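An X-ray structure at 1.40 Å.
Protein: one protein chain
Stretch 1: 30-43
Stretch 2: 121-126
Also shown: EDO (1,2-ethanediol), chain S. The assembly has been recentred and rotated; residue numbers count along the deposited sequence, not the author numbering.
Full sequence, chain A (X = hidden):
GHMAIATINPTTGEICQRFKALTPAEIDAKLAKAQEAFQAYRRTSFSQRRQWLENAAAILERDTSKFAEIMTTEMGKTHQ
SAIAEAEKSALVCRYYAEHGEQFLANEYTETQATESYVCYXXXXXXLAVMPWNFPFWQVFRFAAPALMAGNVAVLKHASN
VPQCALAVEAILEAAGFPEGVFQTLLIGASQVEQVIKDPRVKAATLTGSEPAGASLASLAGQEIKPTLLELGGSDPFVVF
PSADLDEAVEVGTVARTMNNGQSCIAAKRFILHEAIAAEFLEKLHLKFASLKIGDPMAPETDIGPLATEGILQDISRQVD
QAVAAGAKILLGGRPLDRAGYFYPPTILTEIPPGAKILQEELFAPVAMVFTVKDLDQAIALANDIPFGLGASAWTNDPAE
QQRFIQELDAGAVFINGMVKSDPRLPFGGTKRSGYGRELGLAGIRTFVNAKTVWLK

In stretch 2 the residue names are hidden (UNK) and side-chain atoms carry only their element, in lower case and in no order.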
# COMPACT_ATOMS: atom_id res chain seq x y z
N LYS A 30 -0.94 -7.28 25.88
CA LYS A 30 -0.71 -5.94 25.36
C LYS A 30 -1.60 -5.64 24.16
O LYS A 30 -2.08 -4.52 24.02
CB LYS A 30 0.77 -5.72 25.05
CG LYS A 30 1.60 -5.70 26.34
CD LYS A 30 2.90 -4.95 26.18
CE LYS A 30 3.72 -4.98 27.46
NZ LYS A 30 3.58 -3.73 28.26
N LEU A 31 -1.84 -6.62 23.30
CA LEU A 31 -2.74 -6.44 22.17
C LEU A 31 -4.20 -6.27 22.62
O LEU A 31 -4.92 -5.44 22.07
CB LEU A 31 -2.58 -7.57 21.15
CG LEU A 31 -1.18 -7.63 20.54
CD1 LEU A 31 -1.05 -8.82 19.59
CD2 LEU A 31 -0.83 -6.34 19.81
N ALA A 32 -4.61 -7.03 23.63
CA ALA A 32 -5.95 -6.84 24.19
C ALA A 32 -6.11 -5.43 24.74
O ALA A 32 -7.14 -4.79 24.53
CB ALA A 32 -6.21 -7.86 25.29
N LYS A 33 -5.09 -4.94 25.45
CA LYS A 33 -5.17 -3.59 26.00
C LYS A 33 -5.16 -2.54 24.91
O LYS A 33 -5.89 -1.54 25.00
CB LYS A 33 -4.04 -3.33 27.01
CG LYS A 33 -4.20 -2.00 27.74
CD LYS A 33 -3.27 -1.85 28.93
CE LYS A 33 -1.83 -1.67 28.50
NZ LYS A 33 -0.95 -1.65 29.71
N ALA A 34 -4.37 -2.75 23.86
CA ALA A 34 -4.36 -1.83 22.72
C ALA A 34 -5.72 -1.75 22.06
O ALA A 34 -6.17 -0.67 21.67
CB ALA A 34 -3.32 -2.26 21.71
N GLN A 35 -6.39 -2.89 21.92
CA GLN A 35 -7.71 -2.90 21.32
C GLN A 35 -8.72 -2.13 22.16
O GLN A 35 -9.50 -1.33 21.62
CB GLN A 35 -8.18 -4.34 21.09
CG GLN A 35 -9.55 -4.42 20.45
CD GLN A 35 -9.57 -3.76 19.09
OE1 GLN A 35 -8.55 -3.71 18.39
NE2 GLN A 35 -10.73 -3.24 18.69
N GLU A 36 -8.70 -2.34 23.47
CA GLU A 36 -9.58 -1.60 24.36
C GLU A 36 -9.25 -0.11 24.30
O GLU A 36 -10.15 0.74 24.24
CB GLU A 36 -9.42 -2.12 25.77
CG GLU A 36 -10.33 -1.47 26.79
CD GLU A 36 -10.28 -2.22 28.11
OE1 GLU A 36 -9.59 -1.74 29.03
OE2 GLU A 36 -10.92 -3.29 28.20
N ALA A 37 -7.97 0.22 24.30
CA ALA A 37 -7.56 1.62 24.24
C ALA A 37 -8.02 2.27 22.93
O ALA A 37 -8.47 3.41 22.94
CB ALA A 37 -6.06 1.76 24.41
N PHE A 38 -7.89 1.55 21.82
CA PHE A 38 -8.31 2.06 20.52
C PHE A 38 -9.79 2.42 20.50
O PHE A 38 -10.19 3.43 19.91
CB PHE A 38 -8.01 1.06 19.41
CG PHE A 38 -8.59 1.45 18.07
CD1 PHE A 38 -8.13 2.60 17.42
CD2 PHE A 38 -9.59 0.70 17.47
CE1 PHE A 38 -8.67 2.98 16.20
CE2 PHE A 38 -10.12 1.07 16.24
CZ PHE A 38 -9.67 2.22 15.61
N GLN A 39 -10.61 1.60 21.14
CA GLN A 39 -12.05 1.84 21.11
C GLN A 39 -12.41 3.19 21.72
O GLN A 39 -13.33 3.86 21.24
CB GLN A 39 -12.81 0.69 21.79
CG GLN A 39 -12.92 -0.52 20.89
CD GLN A 39 -13.49 -0.15 19.52
OE1 GLN A 39 -14.47 0.59 19.41
NE2 GLN A 39 -12.86 -0.66 18.47
N ALA A 40 -11.65 3.62 22.72
CA ALA A 40 -11.85 4.93 23.30
C ALA A 40 -11.07 6.01 22.55
O ALA A 40 -11.57 7.11 22.34
CB ALA A 40 -11.46 4.93 24.77
N TYR A 41 -9.86 5.68 22.13
CA TYR A 41 -8.96 6.66 21.53
C TYR A 41 -9.49 7.17 20.19
O TYR A 41 -9.33 8.34 19.86
CB TYR A 41 -7.54 6.10 21.40
CG TYR A 41 -6.52 7.13 20.97
CD1 TYR A 41 -6.19 8.19 21.80
CD2 TYR A 41 -5.89 7.03 19.74
CE1 TYR A 41 -5.26 9.14 21.42
CE2 TYR A 41 -4.95 7.98 19.35
CZ TYR A 41 -4.65 9.04 20.19
OH TYR A 41 -3.72 9.98 19.82
N ARG A 42 -10.14 6.29 19.44
CA ARG A 42 -10.70 6.67 18.15
C ARG A 42 -11.79 7.73 18.32
O ARG A 42 -12.13 8.43 17.36
CB ARG A 42 -11.24 5.43 17.40
CG ARG A 42 -12.57 4.92 17.96
CD ARG A 42 -12.90 3.47 17.59
NE ARG A 42 -13.00 3.22 16.16
CZ ARG A 42 -13.52 2.12 15.63
NH1 ARG A 42 -14.00 1.17 16.43
NH2 ARG A 42 -13.55 1.95 14.32
N ARG A 43 -12.33 7.87 19.53
CA ARG A 43 -13.37 8.85 19.81
C ARG A 43 -12.84 10.17 20.36
O ARG A 43 -13.60 11.12 20.55
CB ARG A 43 -14.40 8.28 20.79
CG ARG A 43 -15.20 7.11 20.23
CD ARG A 43 -16.06 6.42 21.29
NE ARG A 43 -17.17 7.24 21.75
CZ ARG A 43 -18.32 7.38 21.10
NH1 ARG A 43 -18.52 6.77 19.94
NH2 ARG A 43 -19.28 8.15 21.60
N UNK A 121 -10.69 7.69 8.64
CA UNK A 121 -10.86 7.13 9.98
C UNK A 121 -9.73 6.15 10.26
O UNK A 121 -9.23 5.49 9.35
c UNK A 121 -14.71 6.70 10.18
c UNK A 121 -12.21 6.44 10.07
o UNK A 121 -14.98 5.63 9.64
n UNK A 121 -15.52 7.28 11.05
c UNK A 121 -13.39 7.39 9.91
N UNK A 122 -9.30 6.04 11.52
CA UNK A 122 -8.19 5.15 11.86
C UNK A 122 -8.55 3.67 11.65
O UNK A 122 -9.72 3.27 11.73
c UNK A 122 -9.85 6.71 12.70
c UNK A 122 -7.97 5.44 13.35
c UNK A 122 -9.31 5.88 13.83
N UNK A 123 -7.54 2.86 11.37
CA UNK A 123 -7.72 1.43 11.19
C UNK A 123 -7.80 0.65 12.50
O UNK A 123 -8.55 -0.31 12.61
c UNK A 123 -6.56 1.30 8.86
c UNK A 123 -7.83 0.93 8.13
c UNK A 123 -6.60 0.85 10.32
c UNK A 123 -5.34 0.69 8.20
N UNK A 124 -7.00 1.05 13.49
CA UNK A 124 -6.89 0.30 14.73
C UNK A 124 -5.44 0.16 15.15
O UNK A 124 -4.68 1.12 15.09
N UNK A 125 -5.06 -1.03 15.58
CA UNK A 125 -3.69 -1.27 16.01
C UNK A 125 -2.74 -1.39 14.81
O UNK A 125 -2.92 -2.23 13.93
c UNK A 125 -2.12 -2.76 17.28
c UNK A 125 -4.50 -2.57 18.04
c UNK A 125 -3.56 -2.57 16.83
c UNK A 125 -4.54 -3.93 18.76
N UNK A 126 -1.71 -0.55 14.82
CA UNK A 126 -0.61 -0.60 13.86
C UNK A 126 0.63 -1.19 14.54
O UNK A 126 1.03 -0.73 15.61
c UNK A 126 0.90 0.32 11.17
c UNK A 126 1.19 2.53 12.29
c UNK A 126 0.98 1.04 12.51
c UNK A 126 -0.28 0.81 13.36
C1 EDO S . -10.85 8.98 14.80
O1 EDO S . -12.10 8.30 14.57
C2 EDO S . -10.68 10.23 13.93
O2 EDO S . -9.34 10.32 13.41
O HOH W 1 -12.25 3.74 12.49

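Position 121 carries five side-chain atoms, three carbons in a row with the third bearing one oxygen and one nitrogen, and they touch nothing on the helical stretch. An unbranched chain ending in a carboxamide is glutamine, Gln121. Its CA-to-CB bond points sideways to stretch 1, and its side chain comes no nearer than 6.1 Å; both polar ends are hydrogen-bonded elsewhere in the structure.

At position 122 three carbons close a ring onto the backbone nitrogen. One of these carbons meets the edge of the Phe38 ring, near the ring plane, 3.8 Å from Phe38 CE1. A ring closed in this way can only be proline. Its CA-to-CB bond points toward stretch 1. Pro122 CG, the carbon at the Phe38 edge, also lies 4.1 Å from Arg42 CB, so the pyrrolidine rests against both residues, one turn apart. Its carbonyl is used as well: water 1 donates to Pro122 O at 2.7 Å and accepts from Arg42 NH2 at 2.9 Å, linking the two stretches where no direct hydrogen bond does. A 1,2-ethanediol, probably from the crystallisation liquor, lies beside the same pair, with O1 2.8 Å from Arg42 O in a weak hydrogen bond and C1 3.3 Å from Pro122 CD.

Position 123 has four side-chain carbons, forked at the second. Its contact is made by the backbone, with C of 123 4.0 Å from Phe38 CZ. The fork identifies leucine, and the CA-to-CB bond of Leu123 points away from the helix.

No side-chain atom exists at position 124. Its bare CA sits over one face of the Phe38 ring, 3.5 Å from Phe38 CZ and almost on the ring normal, a CH-pi contact. The residue is glycine, Gly124. Its phi/psi of 136/-136° would jam a CB against the preceding carbonyl oxygen, which by itself calls for glycine.

Position 125 shows four carbons, forked at the first, with one arm two carbons long. The end of this longer arm reaches the helix, 3.6 Å from Ala34 CB and 3.7 Å from Leu31 O. This is isoleucine, Ile125, and the reaching atom is CD1.

Position 126 again has four carbons forked at the second, all out of reach of the helix. It is leucine, and Leu126 is buried.

The contact is thus built mainly by apolar packing, burying 341 Å² over both sides. Ala34, Phe38 and Arg42, spaced four residues apart, face Ile125, Gly124 and Pro122 in turn, so the helix and the second stretch run in opposite senses. The Phe38 ring occupies the middle: the CA of Gly124 lies against its face, 3.4 Å from the ring centroid, while Ala34 CB packs on Ile125 CD1.

Stretch 2 (121-126) QPLGIL
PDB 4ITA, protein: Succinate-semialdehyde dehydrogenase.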